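Local coordinates for protein Keto/oxoacid ferredoxin oxidoreductase, gamma subunit (Geobacter sulfurreducens, PDB 3ON3) that serves as the gamma subunit of a keto/oxoacid ferredoxin oxidoreductase, an enzyme that probably oxidises oxoacids and passes the electrons to ferredoxin, at residues Ile8-Ala13 with Val134-Met139; Gly92-Val97 with Val140-Val145; Ile24-Ala29 with Ala37-Ser42; Asn123-Glu128 with Phe171-Glu176. All coordinates share one frame; numbering follows the deposited sequence.

Contact 1 (Ile8-Ala13 with Val134-Met139)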
loop_
_atom_site.group_PDB
_atom_site.type_symbol
_atom_site.label_atom_id
_atom_site.label_comp_id
_atom_site.label_asym_id
_atom_site.label_seq_id
_atom_site.Cartn_x
_atom_site.Cartn_y
_atom_site.Cartn_z
ATOM N N ILE B 8 -13.023 -6.382 -1.582
ATOM C CA ILE B 8 -12.248 -7.280 -2.415
ATOM C C ILE B 8 -10.973 -7.652 -1.658
ATOM O O ILE B 8 -10.397 -6.817 -0.957
ATOM C CB ILE B 8 -11.847 -6.593 -3.739
ATOM C CG1 ILE B 8 -13.089 -6.178 -4.533
ATOM C CG2 ILE B 8 -10.915 -7.492 -4.562
ATOM C CD1 ILE B 8 -12.822 -5.100 -5.597
ATOM N N ARG B 9 -10.527 -8.893 -1.798
ATOM C CA ARG B 9 -9.232 -9.254 -1.258
ATOM C C ARG B 9 -8.368 -9.847 -2.343
ATOM O O ARG B 9 -8.836 -10.612 -3.190
ATOM C CB ARG B 9 -9.368 -10.219 -0.077
ATOM C CG ARG B 9 -10.245 -9.671 1.009
ATOM C CD ARG B 9 -10.256 -10.557 2.238
ATOM N NE ARG B 9 -11.405 -10.224 3.069
ATOM C CZ ARG B 9 -11.682 -10.788 4.236
ATOM N NH1 ARG B 9 -10.876 -11.718 4.730
ATOM N NH2 ARG B 9 -12.769 -10.418 4.906
ATOM N N PHE B 10 -7.104 -9.456 -2.323
ATOM C CA PHE B 10 -6.139 -9.953 -3.276
ATOM C C PHE B 10 -5.189 -10.801 -2.463
ATOM O O PHE B 10 -4.466 -10.282 -1.609
ATOM C CB PHE B 10 -5.376 -8.795 -3.927
ATOM C CG PHE B 10 -6.259 -7.777 -4.608
ATOM C CD1 PHE B 10 -6.513 -7.861 -5.970
ATOM C CD2 PHE B 10 -6.830 -6.735 -3.885
ATOM C CE1 PHE B 10 -7.325 -6.922 -6.607
ATOM C CE2 PHE B 10 -7.628 -5.787 -4.506
ATOM C CZ PHE B 10 -7.880 -5.878 -5.874
ATOM N N SER B 11 -5.207 -12.106 -2.697
ATOM C CA SER B 11 -4.348 -12.989 -1.922
ATOM C C SER B 11 -3.450 -13.840 -2.801
ATOM O O SER B 11 -3.722 -14.058 -3.985
ATOM C CB SER B 11 -5.154 -13.849 -0.932
ATOM O OG SER B 11 -6.043 -14.748 -1.578
ATOM N N GLY B 12 -2.365 -14.306 -2.211
ATOM C CA GLY B 12 -1.417 -15.139 -2.911
ATOM C C GLY B 12 -0.200 -15.212 -2.033
ATOM O O GLY B 12 -0.319 -15.476 -0.842
ATOM N N ALA B 13 0.964 -14.952 -2.613
ATOM C CA ALA B 13 2.208 -15.046 -1.874
ATOM C C ALA B 13 2.855 -13.679 -1.754
ATOM O O ALA B 13 2.430 -12.718 -2.395
ATOM C CB ALA B 13 3.151 -16.028 -2.536
ATOM N N VAL B 134 -2.342 -8.115 -14.464
ATOM C CA VAL B 134 -3.271 -9.052 -15.087
ATOM C C VAL B 134 -4.478 -9.354 -14.199
ATOM O O VAL B 134 -5.620 -9.253 -14.638
ATOM C CB VAL B 134 -2.604 -10.360 -15.445
ATOM C CG1 VAL B 134 -3.611 -11.271 -16.183
ATOM C CG2 VAL B 134 -1.379 -10.108 -16.297
ATOM N N ALA B 135 -4.219 -9.698 -12.942
ATOM C CA ALA B 135 -5.281 -10.079 -12.016
ATOM C C ALA B 135 -6.209 -8.896 -11.744
ATOM O O ALA B 135 -7.406 -9.050 -11.534
ATOM C CB ALA B 135 -4.675 -10.590 -10.715
ATOM N N LEU B 136 -5.626 -7.710 -11.748
ATOM C CA LEU B 136 -6.352 -6.486 -11.464
ATOM C C LEU B 136 -7.315 -6.181 -12.612
ATOM O O LEU B 136 -8.465 -5.784 -12.386
ATOM C CB LEU B 136 -5.347 -5.352 -11.270
ATOM C CG LEU B 136 -5.778 -3.971 -10.789
ATOM C CD1 LEU B 136 -6.471 -3.195 -11.924
ATOM C CD2 LEU B 136 -6.646 -4.075 -9.539
ATOM N N GLY B 137 -6.843 -6.380 -13.837
ATOM C CA GLY B 137 -7.697 -6.258 -15.018
ATOM C C GLY B 137 -8.824 -7.276 -14.938
ATOM O O GLY B 137 -10.000 -6.982 -15.209
ATOM N N ALA B 138 -8.468 -8.484 -14.527
ATOM C CA ALA B 138 -9.472 -9.538 -14.380
ATOM C C ALA B 138 -10.507 -9.176 -13.316
ATOM O O ALA B 138 -11.703 -9.357 -13.539
ATOM C CB ALA B 138 -8.819 -10.862 -14.073
HETATM N N MSE B 139 -10.044 -8.653 -12.179
HETATM C CA MSE B 139 -10.913 -8.322 -11.051
HETATM C C MSE B 139 -11.875 -7.195 -11.384
HETATM O O MSE B 139 -12.993 -7.157 -10.873
HETATM C CB MSE B 139 -10.087 -7.894 -9.826
HETATM C CG MSE B 139 -9.936 -8.947 -8.775
HETATM SE SE MSE B 139 -11.614 -9.740 -8.121
HETATM C CE MSE B 139 -10.836 -11.493 -8.019
#

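Contact 2 (Gly92-Val97 with Val140-Val145)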
loop_
_atom_site.group_PDB
_atom_site.type_symbol
_atom_site.label_atom_id
_atom_site.label_comp_id
_atom_site.label_asym_id
_atom_site.label_seq_id
_atom_site.Cartn_x
_atom_site.Cartn_y
_atom_site.Cartn_z
ATOM N N GLY B 92 -21.904 -17.005 -3.472
ATOM C CA GLY B 92 -22.221 -16.315 -4.709
ATOM C C GLY B 92 -21.231 -15.197 -4.996
ATOM O O GLY B 92 -21.367 -14.469 -5.980
ATOM N N GLY B 93 -20.226 -15.056 -4.133
ATOM C CA GLY B 93 -19.212 -14.035 -4.308
ATOM C C GLY B 93 -18.284 -14.398 -5.441
ATOM O O GLY B 93 -18.278 -15.530 -5.916
ATOM N N VAL B 94 -17.500 -13.420 -5.881
ATOM C CA VAL B 94 -16.568 -13.595 -6.988
ATOM C C VAL B 94 -15.299 -14.300 -6.529
ATOM O O VAL B 94 -14.637 -13.872 -5.586
ATOM C CB VAL B 94 -16.216 -12.228 -7.650
ATOM C CG1 VAL B 94 -14.943 -12.318 -8.493
ATOM C CG2 VAL B 94 -17.375 -11.747 -8.493
ATOM N N LEU B 95 -14.965 -15.396 -7.189
ATOM C CA LEU B 95 -13.754 -16.114 -6.841
ATOM C C LEU B 95 -12.862 -16.216 -8.055
ATOM O O LEU B 95 -13.178 -16.902 -8.994
ATOM C CB LEU B 95 -14.073 -17.502 -6.289
ATOM C CG LEU B 95 -12.851 -18.413 -6.082
ATOM C CD1 LEU B 95 -11.842 -17.771 -5.151
ATOM C CD2 LEU B 95 -13.245 -19.799 -5.576
ATOM N N LEU B 96 -11.746 -15.500 -8.033
ATOM C CA LEU B 96 -10.804 -15.513 -9.140
ATOM C C LEU B 96 -9.508 -16.155 -8.696
ATOM O O LEU B 96 -8.862 -15.695 -7.737
ATOM C CB LEU B 96 -10.538 -14.087 -9.632
ATOM C CG LEU B 96 -9.399 -13.875 -10.637
ATOM C CD1 LEU B 96 -9.747 -14.466 -12.025
ATOM C CD2 LEU B 96 -9.053 -12.406 -10.754
ATOM N N VAL B 97 -9.120 -17.210 -9.398
ATOM C CA VAL B 97 -7.893 -17.919 -9.056
ATOM C C VAL B 97 -6.998 -18.071 -10.279
ATOM O O VAL B 97 -7.454 -17.890 -11.396
ATOM C CB VAL B 97 -8.193 -19.310 -8.424
ATOM C CG1 VAL B 97 -9.166 -19.165 -7.261
ATOM C CG2 VAL B 97 -8.757 -20.289 -9.461
ATOM N N VAL B 140 -11.412 -6.254 -12.201
ATOM C CA VAL B 140 -12.242 -5.131 -12.652
ATOM C C VAL B 140 -13.335 -5.657 -13.577
ATOM O O VAL B 140 -14.506 -5.327 -13.405
ATOM C CB VAL B 140 -11.381 -4.026 -13.351
ATOM C CG1 VAL B 140 -12.254 -2.938 -14.013
ATOM C CG2 VAL B 140 -10.375 -3.396 -12.341
ATOM N N ALA B 141 -12.941 -6.470 -14.560
ATOM C CA ALA B 141 -13.904 -7.132 -15.444
ATOM C C ALA B 141 -15.007 -7.856 -14.663
ATOM O O ALA B 141 -16.192 -7.614 -14.900
ATOM C CB ALA B 141 -13.209 -8.100 -16.396
ATOM N N LEU B 142 -14.616 -8.699 -13.703
ATOM C CA LEU B 142 -15.577 -9.540 -12.970
ATOM C C LEU B 142 -16.474 -8.825 -11.951
ATOM O O LEU B 142 -17.618 -9.199 -11.778
ATOM C CB LEU B 142 -14.870 -10.722 -12.283
ATOM C CG LEU B 142 -14.120 -11.719 -13.166
ATOM C CD1 LEU B 142 -13.297 -12.663 -12.313
ATOM C CD2 LEU B 142 -15.081 -12.512 -14.099
ATOM N N THR B 143 -15.972 -7.800 -11.275
ATOM C CA THR B 143 -16.755 -7.166 -10.211
ATOM C C THR B 143 -17.581 -5.988 -10.701
ATOM O O THR B 143 -18.653 -5.701 -10.167
ATOM C CB THR B 143 -15.850 -6.675 -9.062
ATOM O OG1 THR B 143 -14.893 -5.729 -9.569
ATOM C CG2 THR B 143 -15.120 -7.846 -8.424
ATOM N N GLY B 144 -17.067 -5.302 -11.721
ATOM C CA GLY B 144 -17.628 -4.045 -12.170
ATOM C C GLY B 144 -17.663 -3.004 -11.063
ATOM O O GLY B 144 -18.490 -2.119 -11.088
ATOM N N VAL B 145 -16.765 -3.101 -10.086
ATOM C CA VAL B 145 -16.823 -2.176 -8.955
ATOM C C VAL B 145 -16.351 -0.765 -9.351
ATOM O O VAL B 145 -16.858 0.238 -8.835
ATOM C CB VAL B 145 -16.074 -2.718 -7.684
ATOM C CG1 VAL B 145 -14.562 -2.718 -7.878
ATOM C CG2 VAL B 145 -16.442 -1.906 -6.470
#

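Contact 3 (Ile24-Ala29 with Ala37-Ser42)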
loop_
_atom_site.group_PDB
_atom_site.type_symbol
_atom_site.label_atom_id
_atom_site.label_comp_id
_atom_site.label_asym_id
_atom_site.label_seq_id
_atom_site.Cartn_x
_atom_site.Cartn_y
_atom_site.Cartn_z
ATOM N N ILE B 24 -3.850 0.305 -6.226
ATOM C CA ILE B 24 -4.433 0.634 -7.523
ATOM C C ILE B 24 -5.975 0.582 -7.524
ATOM O O ILE B 24 -6.639 1.523 -7.979
ATOM C CB ILE B 24 -3.865 -0.278 -8.618
ATOM C CG1 ILE B 24 -2.376 0.012 -8.812
ATOM C CG2 ILE B 24 -4.626 -0.088 -9.921
ATOM C CD1 ILE B 24 -1.686 -0.951 -9.739
HETATM N N MSE B 25 -6.540 -0.496 -6.984
HETATM C CA MSE B 25 -7.997 -0.612 -6.878
HETATM C C MSE B 25 -8.625 0.497 -6.044
HETATM O O MSE B 25 -9.685 1.010 -6.403
HETATM C CB MSE B 25 -8.416 -1.967 -6.293
HETATM C CG MSE B 25 -8.673 -3.053 -7.308
HETATM SE SE MSE B 25 -10.231 -2.778 -8.461
HETATM C CE MSE B 25 -11.316 -1.732 -7.240
ATOM N N ALA B 26 -7.994 0.843 -4.917
ATOM C CA ALA B 26 -8.507 1.894 -4.044
ATOM C C ALA B 26 -8.498 3.276 -4.730
ATOM O O ALA B 26 -9.453 4.052 -4.604
ATOM C CB ALA B 26 -7.718 1.930 -2.695
ATOM N N GLU B 27 -7.417 3.577 -5.445
ATOM C CA GLU B 27 -7.278 4.854 -6.152
ATOM C C GLU B 27 -8.151 4.933 -7.422
ATOM O O GLU B 27 -8.596 6.015 -7.812
ATOM C CB GLU B 27 -5.796 5.144 -6.440
ATOM C CG GLU B 27 -4.990 5.450 -5.154
ATOM C CD GLU B 27 -3.470 5.426 -5.326
ATOM O OE1 GLU B 27 -2.985 5.060 -6.414
ATOM O OE2 GLU B 27 -2.753 5.767 -4.350
ATOM N N ALA B 28 -8.420 3.783 -8.043
ATOM C CA ALA B 28 -9.339 3.749 -9.178
ATOM C C ALA B 28 -10.698 4.203 -8.695
ATOM O O ALA B 28 -11.328 5.045 -9.311
ATOM C CB ALA B 28 -9.426 2.359 -9.769
ATOM N N ALA B 29 -11.128 3.661 -7.558
ATOM C CA ALA B 29 -12.432 3.988 -7.004
ATOM C C ALA B 29 -12.577 5.447 -6.575
ATOM O O ALA B 29 -13.603 6.067 -6.817
ATOM C CB ALA B 29 -12.749 3.071 -5.832
ATOM N N ALA B 37 -12.726 4.847 -0.473
ATOM C CA ALA B 37 -12.058 3.563 -0.411
ATOM C C ALA B 37 -11.016 3.508 0.690
ATOM O O ALA B 37 -10.411 4.516 1.062
ATOM C CB ALA B 37 -11.433 3.207 -1.755
ATOM N N VAL B 38 -10.819 2.304 1.199
ATOM C CA VAL B 38 -9.816 2.055 2.208
ATOM C C VAL B 38 -9.034 0.816 1.786
ATOM O O VAL B 38 -9.606 -0.190 1.369
ATOM C CB VAL B 38 -10.467 1.924 3.595
ATOM C CG1 VAL B 38 -11.267 0.639 3.693
ATOM C CG2 VAL B 38 -9.422 2.037 4.713
ATOM N N GLN B 39 -7.714 0.916 1.828
ATOM C CA GLN B 39 -6.852 -0.200 1.449
ATOM C C GLN B 39 -5.945 -0.537 2.637
ATOM O O GLN B 39 -5.456 0.357 3.313
ATOM C CB GLN B 39 -6.022 0.180 0.225
ATOM C CG GLN B 39 -5.342 -0.982 -0.456
ATOM C CD GLN B 39 -4.147 -1.498 0.326
ATOM O OE1 GLN B 39 -3.362 -0.718 0.876
ATOM N NE2 GLN B 39 -3.996 -2.817 0.370
ATOM N N SER B 40 -5.722 -1.817 2.898
ATOM C CA SER B 40 -4.969 -2.204 4.092
ATOM C C SER B 40 -4.500 -3.644 4.048
ATOM O O SER B 40 -5.049 -4.457 3.317
ATOM C CB SER B 40 -5.821 -2.015 5.345
ATOM O OG SER B 40 -6.849 -2.988 5.394
ATOM N N GLN B 41 -3.482 -3.942 4.848
ATOM C CA GLN B 41 -2.972 -5.299 5.018
ATOM C C GLN B 41 -2.563 -5.518 6.464
ATOM O O GLN B 41 -1.982 -4.628 7.097
ATOM C CB GLN B 41 -1.772 -5.570 4.108
ATOM C CG GLN B 41 -0.995 -4.323 3.737
ATOM C CD GLN B 41 -1.667 -3.552 2.612
ATOM O OE1 GLN B 41 -2.158 -4.149 1.653
ATOM N NE2 GLN B 41 -1.686 -2.225 2.721
ATOM N N SER B 42 -2.861 -6.712 6.971
ATOM C CA SER B 42 -2.495 -7.103 8.326
ATOM C C SER B 42 -1.278 -8.017 8.348
ATOM O O SER B 42 -1.075 -8.828 7.439
ATOM C CB SER B 42 -3.666 -7.805 9.014
ATOM O OG SER B 42 -4.715 -6.894 9.289
#

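Contact 4 (Asn123-Glu128 with Phe171-Glu176)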
loop_
_atom_site.group_PDB
_atom_site.type_symbol
_atom_site.label_atom_id
_atom_site.label_comp_id
_atom_site.label_asym_id
_atom_site.label_seq_id
_atom_site.Cartn_x
_atom_site.Cartn_y
_atom_site.Cartn_z
ATOM N N ASN B 123 4.187 -15.121 -20.252
ATOM C CA ASN B 123 4.387 -15.518 -21.649
ATOM C C ASN B 123 3.765 -14.599 -22.697
ATOM O O ASN B 123 4.344 -14.373 -23.753
ATOM C CB ASN B 123 3.906 -16.955 -21.866
ATOM C CG ASN B 123 4.888 -17.977 -21.332
ATOM O OD1 ASN B 123 6.034 -18.048 -21.780
ATOM N ND2 ASN B 123 4.446 -18.774 -20.370
ATOM N N ASP B 124 2.581 -14.081 -22.407
ATOM C CA ASP B 124 1.881 -13.224 -23.359
ATOM C C ASP B 124 2.421 -11.799 -23.313
ATOM O O ASP B 124 2.784 -11.241 -24.341
ATOM C CB ASP B 124 0.375 -13.237 -23.087
ATOM C CG ASP B 124 -0.207 -14.637 -23.124
ATOM O OD1 ASP B 124 0.536 -15.571 -23.478
ATOM O OD2 ASP B 124 -1.401 -14.807 -22.802
ATOM N N VAL B 125 2.482 -11.225 -22.114
ATOM C CA VAL B 125 3.012 -9.885 -21.935
ATOM C C VAL B 125 4.539 -9.913 -21.976
ATOM O O VAL B 125 5.177 -8.966 -22.439
ATOM C CB VAL B 125 2.559 -9.289 -20.598
ATOM C CG1 VAL B 125 3.194 -7.918 -20.378
ATOM C CG2 VAL B 125 1.053 -9.197 -20.553
ATOM N N GLY B 126 5.124 -11.005 -21.498
ATOM C CA GLY B 126 6.569 -11.118 -21.423
ATOM C C GLY B 126 7.205 -10.455 -20.208
ATOM O O GLY B 126 8.401 -10.161 -20.222
ATOM N N ARG B 127 6.418 -10.218 -19.160
ATOM C CA ARG B 127 6.960 -9.719 -17.891
ATOM C C ARG B 127 6.243 -10.302 -16.667
ATOM O O ARG B 127 5.267 -9.737 -16.160
ATOM C CB ARG B 127 6.926 -8.193 -17.853
ATOM C CG ARG B 127 7.692 -7.598 -16.699
ATOM C CD ARG B 127 7.798 -6.083 -16.823
ATOM N NE ARG B 127 8.846 -5.547 -15.956
ATOM C CZ ARG B 127 10.141 -5.796 -16.119
ATOM N NH1 ARG B 127 10.547 -6.580 -17.116
ATOM N NH2 ARG B 127 11.030 -5.268 -15.286
ATOM N N GLU B 128 6.752 -11.435 -16.194
ATOM C CA GLU B 128 6.147 -12.182 -15.096
ATOM C C GLU B 128 5.669 -11.313 -13.914
ATOM O O GLU B 128 4.568 -11.502 -13.406
ATOM C CB GLU B 128 7.138 -13.245 -14.599
ATOM C CG GLU B 128 6.517 -14.401 -13.845
ATOM C CD GLU B 128 7.562 -15.384 -13.326
ATOM O OE1 GLU B 128 7.180 -16.511 -12.944
ATOM O OE2 GLU B 128 8.762 -15.025 -13.296
ATOM N N PHE B 171 -2.991 -5.347 -18.212
ATOM C CA PHE B 171 -4.299 -4.964 -17.711
ATOM C C PHE B 171 -5.400 -5.371 -18.698
ATOM O O PHE B 171 -6.404 -5.966 -18.309
ATOM C CB PHE B 171 -4.330 -3.456 -17.457
ATOM C CG PHE B 171 -5.709 -2.903 -17.197
ATOM C CD1 PHE B 171 -6.312 -3.054 -15.952
ATOM C CD2 PHE B 171 -6.389 -2.198 -18.188
ATOM C CE1 PHE B 171 -7.580 -2.531 -15.706
ATOM C CE2 PHE B 171 -7.667 -1.672 -17.953
ATOM C CZ PHE B 171 -8.259 -1.835 -16.715
ATOM N N GLN B 172 -5.204 -5.039 -19.972
ATOM C CA GLN B 172 -6.179 -5.350 -21.020
ATOM C C GLN B 172 -6.409 -6.858 -21.112
ATOM O O GLN B 172 -7.539 -7.321 -21.161
ATOM C CB GLN B 172 -5.702 -4.792 -22.371
ATOM C CG GLN B 172 -6.608 -5.115 -23.542
ATOM C CD GLN B 172 -8.047 -4.717 -23.289
ATOM O OE1 GLN B 172 -8.327 -3.662 -22.738
ATOM N NE2 GLN B 172 -8.965 -5.577 -23.680
HETATM N N MSE B 173 -5.322 -7.619 -21.108
HETATM C CA MSE B 173 -5.401 -9.068 -21.210
HETATM C C MSE B 173 -6.051 -9.741 -20.012
HETATM O O MSE B 173 -6.810 -10.706 -20.178
HETATM C CB MSE B 173 -4.026 -9.670 -21.460
HETATM C CG MSE B 173 -3.412 -9.238 -22.779
HETATM SE SE MSE B 173 -2.040 -10.487 -23.392
HETATM C CE MSE B 173 -3.207 -11.991 -23.842
ATOM N N GLY B 174 -5.732 -9.271 -18.808
ATOM C CA GLY B 174 -6.409 -9.772 -17.627
ATOM C C GLY B 174 -7.915 -9.579 -17.813
ATOM O O GLY B 174 -8.741 -10.487 -17.594
ATOM N N PHE B 175 -8.257 -8.364 -18.219
ATOM C CA PHE B 175 -9.623 -7.939 -18.471
ATOM C C PHE B 175 -10.306 -8.853 -19.477
ATOM O O PHE B 175 -11.388 -9.370 -19.217
ATOM C CB PHE B 175 -9.602 -6.505 -19.005
ATOM C CG PHE B 175 -10.952 -5.869 -19.133
ATOM C CD1 PHE B 175 -11.525 -5.210 -18.050
ATOM C CD2 PHE B 175 -11.617 -5.867 -20.352
ATOM C CE1 PHE B 175 -12.748 -4.586 -18.169
ATOM C CE2 PHE B 175 -12.850 -5.232 -20.487
ATOM C CZ PHE B 175 -13.416 -4.591 -19.396
ATOM N N GLU B 176 -9.662 -9.063 -20.619
ATOM C CA GLU B 176 -10.250 -9.860 -21.690
ATOM C C GLU B 176 -10.462 -11.315 -21.260
ATOM O O GLU B 176 -11.553 -11.861 -21.428
ATOM C CB GLU B 176 -9.359 -9.857 -22.925
ATOM C CG GLU B 176 -9.128 -8.519 -23.568
ATOM C CD GLU B 176 -8.105 -8.598 -24.668
ATOM O OE1 GLU B 176 -7.335 -9.582 -24.695
ATOM O OE2 GLU B 176 -8.062 -7.676 -25.499
#

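Contact 1 (Ile8-Ala13 with Val134-Met139)
Phe10 is the bump of this contact: the CE1 corner of its ring enters the notch between Leu136 and Met139, two residues three positions apart on one helix. Phe10 CE1 lies 4.1 Å from Leu136 CD2 and 4.0 Å from Met139 CG, so the two walls of the notch are met almost equally, both obliquely to the ring. The ring gets there because CG stands anti to the carbonyl carbon (chi1 -57°). On one face of the ring, offset toward its rim, Ile8 CG2 sits 3.6 Å above the plane. Met139, a selenomethionine, runs past the ring in the opposite sense, and bends at chi2 (-54°), which brings its SE to 4.3 Å from Ile8 CG2. Side chains alone fill the gap, since the axes of strand 8-12 and helix 134-139 approach no closer than 11.0 Å, running roughly antiparallel at 149°. All four contacting residues are buried. The strand is interior to the mixed sheet, between strands 52-59 and 71-76, and helix 131-143 lies over it as in other alpha/beta folds. Met25 of helix 18-32 touches Ile8, Phe10 and Leu136, while helix 117-125 packs against Val134 and Ala135.

Contact 2 (Gly92-Val97 with Val140-Val145)
Val94 and Thr143 are the residues whose CA atoms come nearest, with Val94 CA 7.2 Å from Thr143 CA. The chain turns a corner at Gly92 and then runs as strand 93-98, while helix 131-143 is ending: Gly144 is the first residue to leave helical angles, with a positive phi of 58°. Thr143 shapes this exit, since its OG1 accepts from Val145 N at 3.3 Å in an ST turn, with an N-H...O angle of 158°; the same hydroxyl is also bonded to Met139 O, one helical turn back. This is the helix-on-sheet layer of an alpha/beta fold, in which strand 93-98 lies parallel to both its neighbours, 71-76 and 111-115. Leu142 carries the apolar part. Its CB is 4.1 Å from Val94 CG1, and its CD1 reaches farther along the strand to Leu96 CD1, at 4.0 Å. Val94 offers CG1 because that branch stands anti to its own N (chi1 162°), beside the carbonyl carbon. Leu142 and Leu96 cross at about a right angle, and Leu142 CD1 also lies 4.1 Å from Leu96 CB, capturing that residue at two points. Beyond this pair, Leu142 touches Thr113 and Lys182, and Leu96 touches Leu75 and Phe115.

Contact 3 (Ile24-Ala29 with Ala37-Ser42)
Gln39, whose CB touches Ala26 across the contact, sends its flat amide away from the helix and pairs it with the amide of Gln41 on the same strand. Two reciprocal bonds join the amides: Gln41 NE2 to Gln39 OE1 at 2.9 Å and Gln39 NE2 to Gln41 OE1 at 2.6 Å. The first donor lies in the carbonyl plane of Gln39, on a lone pair; the second is tilted 20° from the plane of the Gln41 carbonyl. CG of Gln39 is anti to its N (chi1 -166°) and the chain bends at chi2, which turns the amide along the strand while CB stays against the helix. There the fit is close: Ala26 CB is 3.8 Å from Gln39 CB and 4.0 Å from Ala37 CB, and Ala37 CB rests 3.6 Å from Ala26 O. Ala29 CB adds a looser touch on Ala37. With methyl groups as spacers, the axes come within 7.7 Å and run antiparallel. Helix 18-32 leads from strand 6-12 into strand 36-43, which run parallel with 52-59 between them: a beta-alpha-beta crossover. Strand 36-43 pairs antiparallel with a strand of the second subunit; Gln39 OE1 also accepts from Gln41 NE2 of that subunit, and Gln41 NE2 donates to its Gln39 OE1. The chemistry divides: alanine methyls and Gln39 CB seat the strand on its helix, while doubly engaged amides tie the buried polar ends into the dimer interface.

Contact 4 (Asn123-Glu128 with Phe171-Glu176)
Asp124 and Met173 make the main van der Waals contact, their side chains crossing at about a right angle. Met173 is a selenomethionine whose SE lies 3.7 Å from Asp124 CB, and whose CE reaches 3.5 Å from Asp124 OD2. The bend at chi3 (70°) swings this methyl toward the carboxylate, whereas the earlier part of the chain stays extended and carries SE out from the helix. Val125 adds a looser apolar touch, Val125 CG2 to Met173 SE at 4.4 Å, while the backbones stay apart, with Val125 CA 8.5 Å from Met173 CA. Charge enters from just past the segment: Asp124 OD2 forms a salt bridge with Lys177, one helical turn beyond Met173, so this oxygen meets both a methyl and an ammonium group from the same helix. Within segment 171-176, Gln172 NE2 donates to Glu176 OE2 at 2.9 Å, at 161°; the carboxylate is met on its anti side, the donor lying 31° out of its plane. In the partner segment a wider pi-type turn at 123-125 precedes Gly126, whose positive phi ends the helix. The contact lies near the surface, joining the C-terminal end of helix 117-125 to helix 164-181. Val125 also packs on Leu166 and Ala170 of the latter, Met173 on Thr120 of the former, and Phe171 faces the other way, onto helices 131-143 and 148-157.

How the contacts relate
Helix 131-143 is shared by contacts 1 and 2, whose centres are 9 Å apart, and Ala138 CB meets Leu96 CD2 at 3.7 Å between them. Met25 connects contact 3 to both: its CE is 4.0 Å from Ile8 CD1 and 3.5 Å from Val145 CG1. From contact 1, Gly137 CA also reaches Phe171 CD1 of contact 4 at 3.6 Å, so one helix is packed against sheet and helix layers alike. Contacts 3 and 4 lie on opposite sides of the chain's centre, their own centres about 22 Å apart and their nearest atoms about 7 Å apart. Contact 3 borders the second subunit, whereas contact 1 occupies the core, about 2 Å from the chain's centre.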